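Local coordinates for protein 6-phospho-beta-d glycosidase (Streptococcus pyogenes, PDB 5FOO) that probably hydrolyses 6-phospho-beta-glucosides as a glycoside hydrolase of family 1 and holds 6-phosphocyclophellitol in its pocket here, at residues E165-V170 / D250-A255; L223-A228 / L294-Y299; A255-K260 / N289-L294. The protein carries 1 engineered substitution. All coordinates share one frame; numbering follows the deposited sequence.

Contact 1 of 3, residues E165-V170 / D250-A255; sequences EPMVVV and DLFMEA. With JAZ (6-phosphocyclophellitol), chain G.
Pro166 and Phe252 carry this contact between helix 166-174 and helix 235-258, the CG-CB edge of the proline set over one face of the phenyl ring and the pyrrolidine tilted against it. Pro166 CG stands 3.7 Å from the centroid of the Phe252 ring and only 6° off its normal, a CH-pi contact, while Pro166 CB sits over the same face near CZ and CE1. The opposite face is covered from within its own helix by Leu251 CD2, which is also over the ring centre, so the phenyl is sandwiched between two aliphatic groups. At the ring edge, near its plane, Val170 CG2 comes to 4.3 Å from Phe252 CZ. Met167 meets the CE2 corner: its backbone N is 3.5 Å from Phe252 CE2, in an oblique position, and its methyl CE is 3.8 Å from the same atom. Met167 CG is anti to the backbone N (chi1 -175°), and bends at chi2 and chi3 carry the chain on to CE, which also reaches Leu251 CD1 at 4.1 Å. The contact is apolar and buried. Leu223 of strand 218-224 touches both Pro166 and Phe252, and Ala193 of helix 186-208 touches Val170 and Leu251. Glu165, at the N-cap of helix 166-174, turns away from this packing; its OE1 accepts a hydrogen bond of 3.1 Å from O17 of 6-phosphocyclophellitol. Asn164, Glu165 and Pro166 form the Asn-Glu-Pro motif of family 1, whose glutamate is generally the acid/base, here standing at the C-terminal end of a strand of the TIM barrel.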
loop_
_atom_site.group_PDB
_atom_site.type_symbol
_atom_site.label_atom_id
_atom_site.label_comp_id
_atom_site.label_asym_id
_atom_site.label_seq_id
_atom_site.Cartn_x
_atom_site.Cartn_y
_atom_site.Cartn_z
ATOM N N GLU A 165 -1.400 2.473 2.556
ATOM C CA GLU A 165 -0.496 2.840 3.656
ATOM C C GLU A 165 -0.406 4.333 3.936
ATOM O O GLU A 165 0.644 4.989 3.701
ATOM C CB GLU A 165 0.896 2.256 3.447
ATOM C CG GLU A 165 0.963 0.763 3.321
ATOM C CD GLU A 165 2.339 0.280 2.732
ATOM O OE1 GLU A 165 2.837 0.654 1.572
ATOM O OE2 GLU A 165 2.914 -0.536 3.448
ATOM N N PRO A 166 -1.508 4.877 4.436
ATOM C CA PRO A 166 -1.511 6.245 4.741
ATOM C C PRO A 166 -0.460 6.672 5.764
ATOM O O PRO A 166 0.053 7.803 5.632
ATOM C CB PRO A 166 -2.931 6.507 5.189
ATOM C CG PRO A 166 -3.393 5.234 5.738
ATOM C CD PRO A 166 -2.796 4.256 4.764
ATOM N N MET A 167 -0.054 5.801 6.684
ATOM C CA MET A 167 1.041 6.206 7.628
ATOM C C MET A 167 2.391 6.365 6.920
ATOM O O MET A 167 3.252 7.061 7.397
ATOM C CB MET A 167 1.191 5.214 8.807
ATOM C CG MET A 167 2.235 5.666 9.892
ATOM S SD MET A 167 1.812 7.298 10.511
ATOM C CE MET A 167 0.667 6.843 11.768
ATOM N N VAL A 168 2.604 5.658 5.810
ATOM C CA VAL A 168 3.780 5.837 4.966
ATOM C C VAL A 168 3.785 7.239 4.304
ATOM O O VAL A 168 4.823 7.839 4.160
ATOM C CB VAL A 168 3.954 4.712 3.913
ATOM C CG1 VAL A 168 5.116 4.993 2.996
ATOM C CG2 VAL A 168 4.152 3.346 4.610
ATOM N N VAL A 169 2.635 7.752 3.905
ATOM C CA VAL A 169 2.541 9.129 3.423
ATOM C C VAL A 169 2.884 10.152 4.550
ATOM O O VAL A 169 3.585 11.145 4.297
ATOM C CB VAL A 169 1.125 9.415 2.911
ATOM C CG1 VAL A 169 0.921 10.889 2.609
ATOM C CG2 VAL A 169 0.871 8.628 1.638
ATOM N N VAL A 170 2.325 9.938 5.736
ATOM C CA VAL A 170 2.554 10.778 6.855
ATOM C C VAL A 170 4.074 10.798 7.144
ATOM O O VAL A 170 4.632 11.861 7.299
ATOM C CB VAL A 170 1.888 10.204 8.080
ATOM C CG1 VAL A 170 2.360 10.897 9.372
ATOM C CG2 VAL A 170 0.378 10.277 7.984
ATOM N N ASP A 250 -2.217 1.218 15.453
ATOM C CA ASP A 250 -3.531 1.482 16.031
ATOM C C ASP A 250 -4.257 2.682 15.496
ATOM O O ASP A 250 -5.484 2.610 15.335
ATOM C CB ASP A 250 -3.474 1.584 17.515
ATOM C CG ASP A 250 -3.064 0.319 18.178
ATOM O OD1 ASP A 250 -2.661 -0.673 17.517
ATOM O OD2 ASP A 250 -3.081 0.342 19.396
ATOM N N LEU A 251 -3.540 3.780 15.218
ATOM C CA LEU A 251 -4.180 5.033 14.786
ATOM C C LEU A 251 -5.113 4.688 13.593
ATOM O O LEU A 251 -6.303 4.890 13.643
ATOM C CB LEU A 251 -3.119 6.067 14.372
ATOM C CG LEU A 251 -3.578 7.506 14.139
ATOM C CD1 LEU A 251 -2.387 8.459 13.907
ATOM C CD2 LEU A 251 -4.501 7.627 12.948
ATOM N N PHE A 252 -4.553 4.161 12.524
ATOM C CA PHE A 252 -5.367 3.958 11.332
ATOM C C PHE A 252 -6.297 2.715 11.441
ATOM O O PHE A 252 -7.382 2.732 10.847
ATOM C CB PHE A 252 -4.528 3.920 10.055
ATOM C CG PHE A 252 -4.023 5.275 9.603
ATOM C CD1 PHE A 252 -4.879 6.233 9.115
ATOM C CD2 PHE A 252 -2.653 5.587 9.671
ATOM C CE1 PHE A 252 -4.418 7.488 8.682
ATOM C CE2 PHE A 252 -2.181 6.855 9.289
ATOM C CZ PHE A 252 -3.063 7.800 8.772
ATOM N N MET A 253 -5.865 1.659 12.132
ATOM C CA MET A 253 -6.698 0.461 12.312
ATOM C C MET A 253 -7.943 0.732 13.135
ATOM O O MET A 253 -9.015 0.342 12.736
ATOM C CB MET A 253 -5.954 -0.692 12.930
ATOM C CG MET A 253 -5.010 -1.398 11.975
ATOM S SD MET A 253 -5.845 -2.374 10.704
ATOM C CE MET A 253 -6.575 -3.652 11.724
ATOM N N GLU A 254 -7.785 1.442 14.253
ATOM C CA GLU A 254 -8.883 1.770 15.129
ATOM C C GLU A 254 -9.846 2.645 14.390
ATOM O O GLU A 254 -11.028 2.422 14.484
ATOM C CB GLU A 254 -8.443 2.409 16.453
ATOM C CG GLU A 254 -7.743 1.464 17.416
ATOM C CD GLU A 254 -8.611 0.283 17.808
ATOM O OE1 GLU A 254 -9.841 0.457 17.949
ATOM O OE2 GLU A 254 -8.043 -0.812 17.975
ATOM N N ALA A 255 -9.357 3.657 13.677
ATOM C CA ALA A 255 -10.236 4.500 12.885
ATOM C C ALA A 255 -10.945 3.746 11.731
ATOM O O ALA A 255 -12.142 3.908 11.542
ATOM C CB ALA A 255 -9.495 5.671 12.326
HETATM C C2 JAZ G . 6.631 -0.463 -2.883
HETATM C C3 JAZ G . 5.091 -0.372 -2.852
HETATM C C4 JAZ G . 4.585 -0.304 -1.415
HETATM C C5 JAZ G . 5.024 -1.502 -0.584
HETATM C C6 JAZ G . 6.521 -1.698 -0.684
HETATM C C7 JAZ G . 7.014 -1.733 -2.131
HETATM C C8 JAZ G . 8.496 -2.080 -2.232
HETATM O O9 JAZ G . 9.220 -1.040 -1.581
HETATM P P10 JAZ G . 10.679 -0.677 -2.096
HETATM O O11 JAZ G . 11.083 0.464 -1.231
HETATM O O12 JAZ G . 10.714 -0.533 -3.560
HETATM O O13 JAZ G . 11.495 -1.866 -1.837
HETATM O O14 JAZ G . 7.192 -0.691 0.084
HETATM O O15 JAZ G . 7.107 -0.597 -4.227
HETATM O O16 JAZ G . 4.741 0.816 -3.518
HETATM O O17 JAZ G . 3.173 -0.188 -1.402
#

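Contact 2 of 3, residues L223-A228 / L294-Y299; sequences LNLTPA and LGLNFY. With JAZ (6-phosphocyclophellitol), chain G.
Leu223 and Leu296 pair as neighbours in the parallel barrel sheet, and the tight part of the contact is centred on them. Leu223 uses both of its backbone groups: its N donates to Gly295 O at 2.8 Å, and its O accepts from Asn297 N at 2.9 Å, so the two bonds reach the residues flanking Leu296, as parallel strands require. Leucines close the packing on the helix-facing side. Leu225 CD2 lies 3.6 Å from Leu296 CD1, and Leu223 CD1 meets Leu294 CD2, the branched ends slanting across one another in both pairs. Toward Thr226 and Phe298 the chains move apart, and on the side of Asn224, Thr226 and Tyr299 the contact is polar and water-bridged. Asn224 OD1 faces Asn297 O at 3.2 Å, two acceptors that cannot bond to each other; the amide ND2 of Asn224 is instead engaged by Glu165 OE2. Thr226 OG1 approaches the edge of the Phe298 ring, 3.5 Å from CD1. A water accepts from Tyr299 N at 3.1 Å and is also hydrogen-bonded to Thr226 OG1, bridging the diverging chains. The same water lies 3.7 Å above the centre of one face of the Tyr299 ring, while the opposite face receives C6 of 6-phosphocyclophellitol at 3.8 Å above the plane, offset toward the rim. The hydroxyl of Tyr299, at the far end of the ring, bonds to Glu165 OE2. On the leucine side, Met253 of helix 235-258 covers Leu223, Leu225 and Leu294, and Met353 of helix 344-356 covers Leu225 and Leu296; strand 362-367 continues the barrel beside 293-297.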
loop_
_atom_site.group_PDB
_atom_site.type_symbol
_atom_site.label_atom_id
_atom_site.label_comp_id
_atom_site.label_asym_id
_atom_site.label_seq_id
_atom_site.Cartn_x
_atom_site.Cartn_y
_atom_site.Cartn_z
ATOM N N LEU A 223 -3.656 -1.089 4.964
ATOM C CA LEU A 223 -2.937 -0.663 6.144
ATOM C C LEU A 223 -1.792 -1.619 6.445
ATOM O O LEU A 223 -1.616 -2.567 5.717
ATOM C CB LEU A 223 -3.865 -0.532 7.340
ATOM C CG LEU A 223 -5.036 0.409 7.205
ATOM C CD1 LEU A 223 -5.816 0.443 8.495
ATOM C CD2 LEU A 223 -4.634 1.819 6.816
ATOM N N ASN A 224 -0.957 -1.282 7.444
ATOM C CA ASN A 224 0.099 -2.172 8.016
ATOM C C ASN A 224 -0.332 -2.623 9.398
ATOM O O ASN A 224 -0.805 -1.825 10.256
ATOM C CB ASN A 224 1.417 -1.442 8.145
ATOM C CG ASN A 224 2.305 -1.566 6.886
ATOM O OD1 ASN A 224 3.102 -2.531 6.758
ATOM N ND2 ASN A 224 2.226 -0.554 5.977
ATOM N N LEU A 225 -0.216 -3.909 9.645
ATOM C CA LEU A 225 -0.396 -4.374 10.998
ATOM C C LEU A 225 0.912 -5.070 11.461
ATOM O O LEU A 225 0.895 -5.882 12.376
ATOM C CB LEU A 225 -1.637 -5.265 11.057
ATOM C CG LEU A 225 -2.540 -5.442 12.278
ATOM C CD1 LEU A 225 -2.925 -4.181 13.023
ATOM C CD2 LEU A 225 -3.795 -6.133 11.795
ATOM N N THR A 226 2.024 -4.724 10.835
ATOM C CA THR A 226 3.350 -5.289 11.206
ATOM C C THR A 226 3.605 -5.120 12.719
ATOM O O THR A 226 3.484 -4.042 13.202
ATOM C CB THR A 226 4.440 -4.644 10.362
ATOM O OG1 THR A 226 4.150 -4.852 8.962
ATOM C CG2 THR A 226 5.863 -5.218 10.704
ATOM N N PRO A 227 3.823 -6.207 13.483
ATOM C CA PRO A 227 4.100 -6.020 14.864
ATOM C C PRO A 227 5.394 -5.196 15.102
ATOM O O PRO A 227 6.309 -5.252 14.271
ATOM C CB PRO A 227 4.333 -7.446 15.375
ATOM C CG PRO A 227 3.583 -8.298 14.420
ATOM C CD PRO A 227 3.913 -7.621 13.116
ATOM N N ALA A 228 5.419 -4.427 16.193
ATOM C CA ALA A 228 6.655 -3.726 16.646
ATOM C C ALA A 228 7.209 -4.592 17.773
ATOM O O ALA A 228 6.778 -4.483 18.917
ATOM C CB ALA A 228 6.310 -2.322 17.105
ATOM N N LEU A 294 -10.250 -5.132 4.882
ATOM C CA LEU A 294 -8.926 -4.491 4.840
ATOM C C LEU A 294 -8.006 -5.210 3.924
ATOM O O LEU A 294 -8.069 -6.452 3.770
ATOM C CB LEU A 294 -8.255 -4.494 6.192
ATOM C CG LEU A 294 -8.847 -3.533 7.221
ATOM C CD1 LEU A 294 -8.304 -3.926 8.582
ATOM C CD2 LEU A 294 -8.633 -2.056 6.928
ATOM N N GLY A 295 -7.104 -4.437 3.358
ATOM C CA GLY A 295 -5.856 -5.017 2.908
ATOM C C GLY A 295 -4.805 -4.731 3.945
ATOM O O GLY A 295 -4.757 -3.612 4.513
ATOM N N LEU A 296 -3.995 -5.736 4.216
ATOM C CA LEU A 296 -2.903 -5.629 5.146
ATOM C C LEU A 296 -1.622 -5.955 4.423
ATOM O O LEU A 296 -1.527 -6.997 3.812
ATOM C CB LEU A 296 -3.065 -6.571 6.329
ATOM C CG LEU A 296 -4.270 -6.200 7.164
ATOM C CD1 LEU A 296 -4.306 -7.116 8.364
ATOM C CD2 LEU A 296 -4.259 -4.746 7.638
ATOM N N ASN A 297 -0.674 -5.022 4.453
ATOM C CA ASN A 297 0.620 -5.157 3.780
ATOM C C ASN A 297 1.652 -5.686 4.744
ATOM O O ASN A 297 1.723 -5.260 5.899
ATOM C CB ASN A 297 1.133 -3.840 3.167
ATOM C CG ASN A 297 0.268 -3.325 2.013
ATOM O OD1 ASN A 297 -0.510 -4.048 1.376
ATOM N ND2 ASN A 297 0.402 -2.061 1.744
ATOM N N PHE A 298 2.422 -6.655 4.268
ATOM C CA PHE A 298 3.578 -7.139 5.015
ATOM C C PHE A 298 4.764 -7.525 4.121
ATOM O O PHE A 298 4.676 -8.432 3.295
ATOM C CB PHE A 298 3.239 -8.356 5.900
ATOM C CG PHE A 298 4.405 -8.806 6.647
ATOM C CD1 PHE A 298 4.804 -8.102 7.774
ATOM C CD2 PHE A 298 5.187 -9.818 6.158
ATOM C CE1 PHE A 298 5.953 -8.467 8.435
ATOM C CE2 PHE A 298 6.320 -10.202 6.796
ATOM C CZ PHE A 298 6.732 -9.509 7.923
ATOM N N TYR A 299 5.890 -6.873 4.340
ATOM C CA TYR A 299 7.105 -7.218 3.561
ATOM C C TYR A 299 8.433 -7.089 4.350
ATOM O O TYR A 299 9.448 -7.563 3.877
ATOM C CB TYR A 299 7.163 -6.389 2.271
ATOM C CG TYR A 299 6.864 -4.952 2.517
ATOM C CD1 TYR A 299 5.545 -4.503 2.556
ATOM C CD2 TYR A 299 7.888 -4.021 2.778
ATOM C CE1 TYR A 299 5.247 -3.170 2.835
ATOM C CE2 TYR A 299 7.573 -2.692 3.049
ATOM C CZ TYR A 299 6.260 -2.286 3.085
ATOM O OH TYR A 299 5.899 -0.989 3.326
HETATM C C2 JAZ G . 6.631 -0.463 -2.883
HETATM C C3 JAZ G . 5.091 -0.372 -2.852
HETATM C C4 JAZ G . 4.585 -0.304 -1.415
HETATM C C5 JAZ G . 5.024 -1.502 -0.584
HETATM C C6 JAZ G . 6.521 -1.698 -0.684
HETATM C C7 JAZ G . 7.014 -1.733 -2.131
HETATM C C8 JAZ G . 8.496 -2.080 -2.232
HETATM O O9 JAZ G . 9.220 -1.040 -1.581
HETATM P P10 JAZ G . 10.679 -0.677 -2.096
HETATM O O11 JAZ G . 11.083 0.464 -1.231
HETATM O O12 JAZ G . 10.714 -0.533 -3.560
HETATM O O13 JAZ G . 11.495 -1.866 -1.837
HETATM O O14 JAZ G . 7.192 -0.691 0.084
HETATM O O15 JAZ G . 7.107 -0.597 -4.227
HETATM O O16 JAZ G . 4.741 0.816 -3.518
HETATM O O17 JAZ G . 3.173 -0.188 -1.402
HETATM O O HOH W 1 5.943 -4.541 6.387
#

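Contact 3 of 3, residues A255-K260 / N289-L294; sequences AAVHGK and NRVDYL
This is a helix-end contact at the N-terminal end of barrel strand 293-297, where the outer helix 235-258 ends: its last turn, through Ala256 and Val257, is joined to Arg290 and Val291 in the loop leading into the strand. Val291 N donates to Ala256 O at 2.9 Å, tilted 24° from the carbonyl plane. At the next carbonyl of the helix, Val257 O, Arg290 NH1 donates at 2.9 Å, nearly in line with the carbonyl and with the oxygen in the guanidinium plane. The arginine chain bends at chi3 (-66°), and NH1 comes back to Val257 O. Arg290 CD packs 3.5 Å from Gly259 N, where the chain leaves the helix with positive phi. The positive guanidinium beside these C-terminal carbonyls is probably favoured by the helix dipole. Helix 235-258 belongs to the connection between the adjacent parallel strands 218-224 and 293-297, a beta-alpha-beta crossover of the TIM barrel. Apolar groups pack on the barrel side: Ala256 CB touches Val291 CG1 at 3.8 Å, and Val257 CG2 meets Leu294 CD1 at 3.9 Å, the latter two side chains crossing at about a right angle. A water donates to both Ala255 O, at 2.7 Å, and Asn289 O.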
loop_
_atom_site.group_PDB
_atom_site.type_symbol
_atom_site.label_atom_id
_atom_site.label_comp_id
_atom_site.label_asym_id
_atom_site.label_seq_id
_atom_site.Cartn_x
_atom_site.Cartn_y
_atom_site.Cartn_z
ATOM N N ALA A 255 -9.357 3.657 13.677
ATOM C CA ALA A 255 -10.236 4.500 12.885
ATOM C C ALA A 255 -10.945 3.746 11.731
ATOM O O ALA A 255 -12.142 3.908 11.542
ATOM C CB ALA A 255 -9.495 5.671 12.326
ATOM N N ALA A 256 -10.224 2.914 10.983
ATOM C CA ALA A 256 -10.822 2.147 9.878
ATOM C C ALA A 256 -11.934 1.164 10.325
ATOM O O ALA A 256 -12.985 1.133 9.716
ATOM C CB ALA A 256 -9.766 1.387 9.121
ATOM N N VAL A 257 -11.660 0.382 11.369
ATOM C CA VAL A 257 -12.456 -0.742 11.755
ATOM C C VAL A 257 -13.488 -0.343 12.825
ATOM O O VAL A 257 -14.622 -0.703 12.708
ATOM C CB VAL A 257 -11.569 -1.837 12.345
ATOM C CG1 VAL A 257 -12.401 -2.992 12.847
ATOM C CG2 VAL A 257 -10.519 -2.331 11.317
ATOM N N HIS A 258 -13.076 0.380 13.871
ATOM C CA HIS A 258 -13.930 0.754 14.962
ATOM C C HIS A 258 -14.357 2.167 14.889
ATOM O O HIS A 258 -15.170 2.520 15.671
ATOM C CB HIS A 258 -13.339 0.426 16.341
ATOM C CG HIS A 258 -13.079 -1.042 16.549
ATOM N ND1 HIS A 258 -11.826 -1.552 16.818
ATOM C CD2 HIS A 258 -13.902 -2.118 16.459
ATOM C CE1 HIS A 258 -11.887 -2.867 16.925
ATOM N NE2 HIS A 258 -13.131 -3.239 16.672
ATOM N N GLY A 259 -13.899 2.970 13.939
ATOM C CA GLY A 259 -14.457 4.335 13.795
ATOM C C GLY A 259 -14.100 5.278 14.969
ATOM O O GLY A 259 -14.827 6.247 15.216
ATOM N N LYS A 260 -12.989 5.001 15.667
ATOM C CA LYS A 260 -12.508 5.820 16.790
ATOM C C LYS A 260 -10.997 5.897 16.736
ATOM O O LYS A 260 -10.332 5.012 16.207
ATOM C CB LYS A 260 -12.879 5.211 18.162
ATOM C CG LYS A 260 -14.284 4.675 18.315
ATOM N N ASN A 289 -18.652 5.530 9.357
ATOM C CA ASN A 289 -18.187 5.189 7.997
ATOM C C ASN A 289 -16.877 4.465 8.107
ATOM O O ASN A 289 -15.783 5.077 8.026
ATOM C CB ASN A 289 -18.056 6.431 7.184
ATOM C CG ASN A 289 -19.394 7.102 6.935
ATOM O OD1 ASN A 289 -19.817 8.075 7.603
ATOM N ND2 ASN A 289 -20.055 6.602 5.972
ATOM N N ARG A 290 -17.011 3.175 8.396
ATOM C CA ARG A 290 -15.883 2.278 8.655
ATOM C C ARG A 290 -15.780 1.198 7.525
ATOM O O ARG A 290 -16.699 0.993 6.744
ATOM C CB ARG A 290 -16.073 1.614 10.021
ATOM C CG ARG A 290 -16.323 2.591 11.173
ATOM C CD ARG A 290 -16.834 1.872 12.453
ATOM N NE ARG A 290 -18.180 1.279 12.221
ATOM C CZ ARG A 290 -18.471 -0.020 12.169
ATOM N NH1 ARG A 290 -17.545 -0.957 12.421
ATOM N NH2 ARG A 290 -19.731 -0.388 11.910
ATOM N N VAL A 291 -14.653 0.516 7.455
ATOM C CA VAL A 291 -14.361 -0.343 6.315
ATOM C C VAL A 291 -15.221 -1.610 6.297
ATOM O O VAL A 291 -15.618 -2.063 7.330
ATOM C CB VAL A 291 -12.883 -0.751 6.296
ATOM C CG1 VAL A 291 -11.960 0.482 6.206
ATOM C CG2 VAL A 291 -12.535 -1.675 7.460
ATOM N N ASP A 292 -15.472 -2.188 5.128
ATOM C CA ASP A 292 -16.088 -3.581 4.998
ATOM C C ASP A 292 -15.021 -4.633 5.196
ATOM O O ASP A 292 -15.260 -5.738 5.676
ATOM C CB ASP A 292 -16.648 -3.745 3.584
ATOM C CG ASP A 292 -17.731 -2.771 3.315
ATOM O OD1 ASP A 292 -18.580 -2.764 4.197
ATOM O OD2 ASP A 292 -17.778 -2.006 2.306
ATOM N N TYR A 293 -13.803 -4.277 4.814
ATOM C CA TYR A 293 -12.690 -5.191 4.827
ATOM C C TYR A 293 -11.358 -4.427 4.714
ATOM O O TYR A 293 -11.354 -3.200 4.523
ATOM C CB TYR A 293 -12.847 -6.255 3.728
ATOM C CG TYR A 293 -12.917 -5.865 2.296
ATOM C CD1 TYR A 293 -12.758 -4.581 1.850
ATOM C CD2 TYR A 293 -13.108 -6.867 1.329
ATOM C CE1 TYR A 293 -12.804 -4.266 0.525
ATOM C CE2 TYR A 293 -13.180 -6.562 -0.010
ATOM C CZ TYR A 293 -12.972 -5.267 -0.405
ATOM O OH TYR A 293 -13.035 -4.948 -1.735
ATOM N N LEU A 294 -10.250 -5.132 4.882
ATOM C CA LEU A 294 -8.926 -4.491 4.840
ATOM C C LEU A 294 -8.006 -5.210 3.924
ATOM O O LEU A 294 -8.069 -6.452 3.770
ATOM C CB LEU A 294 -8.255 -4.494 6.192
ATOM C CG LEU A 294 -8.847 -3.533 7.221
ATOM C CD1 LEU A 294 -8.304 -3.926 8.582
ATOM C CD2 LEU A 294 -8.633 -2.056 6.928
HETATM O O HOH W 2 -13.108 4.970 9.251
#

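All three contacts are largely buried. Contacts 1 and 2 meet at the ligand pocket, where Glu165 of contact 1 is held by side chains of contact 2. Contact 3 lies farther out, about 17 Å from the chain centre to its own centre, and has one exposed member, Arg290. Helix 235-258 serves contacts 1 and 3, which share Ala255; strand 293-297 serves contacts 2 and 3, which share Leu294. Contact 1 is held by aromatic and aliphatic packing between two helices, contact 2 by strand pairing that passes into polar, water-bridged chemistry at the pocket, and contact 3 by bonds to carbonyls at a helix end and small apolar packing. Met253 SD packs on Leu223 CD1, joining contacts 1 and 2.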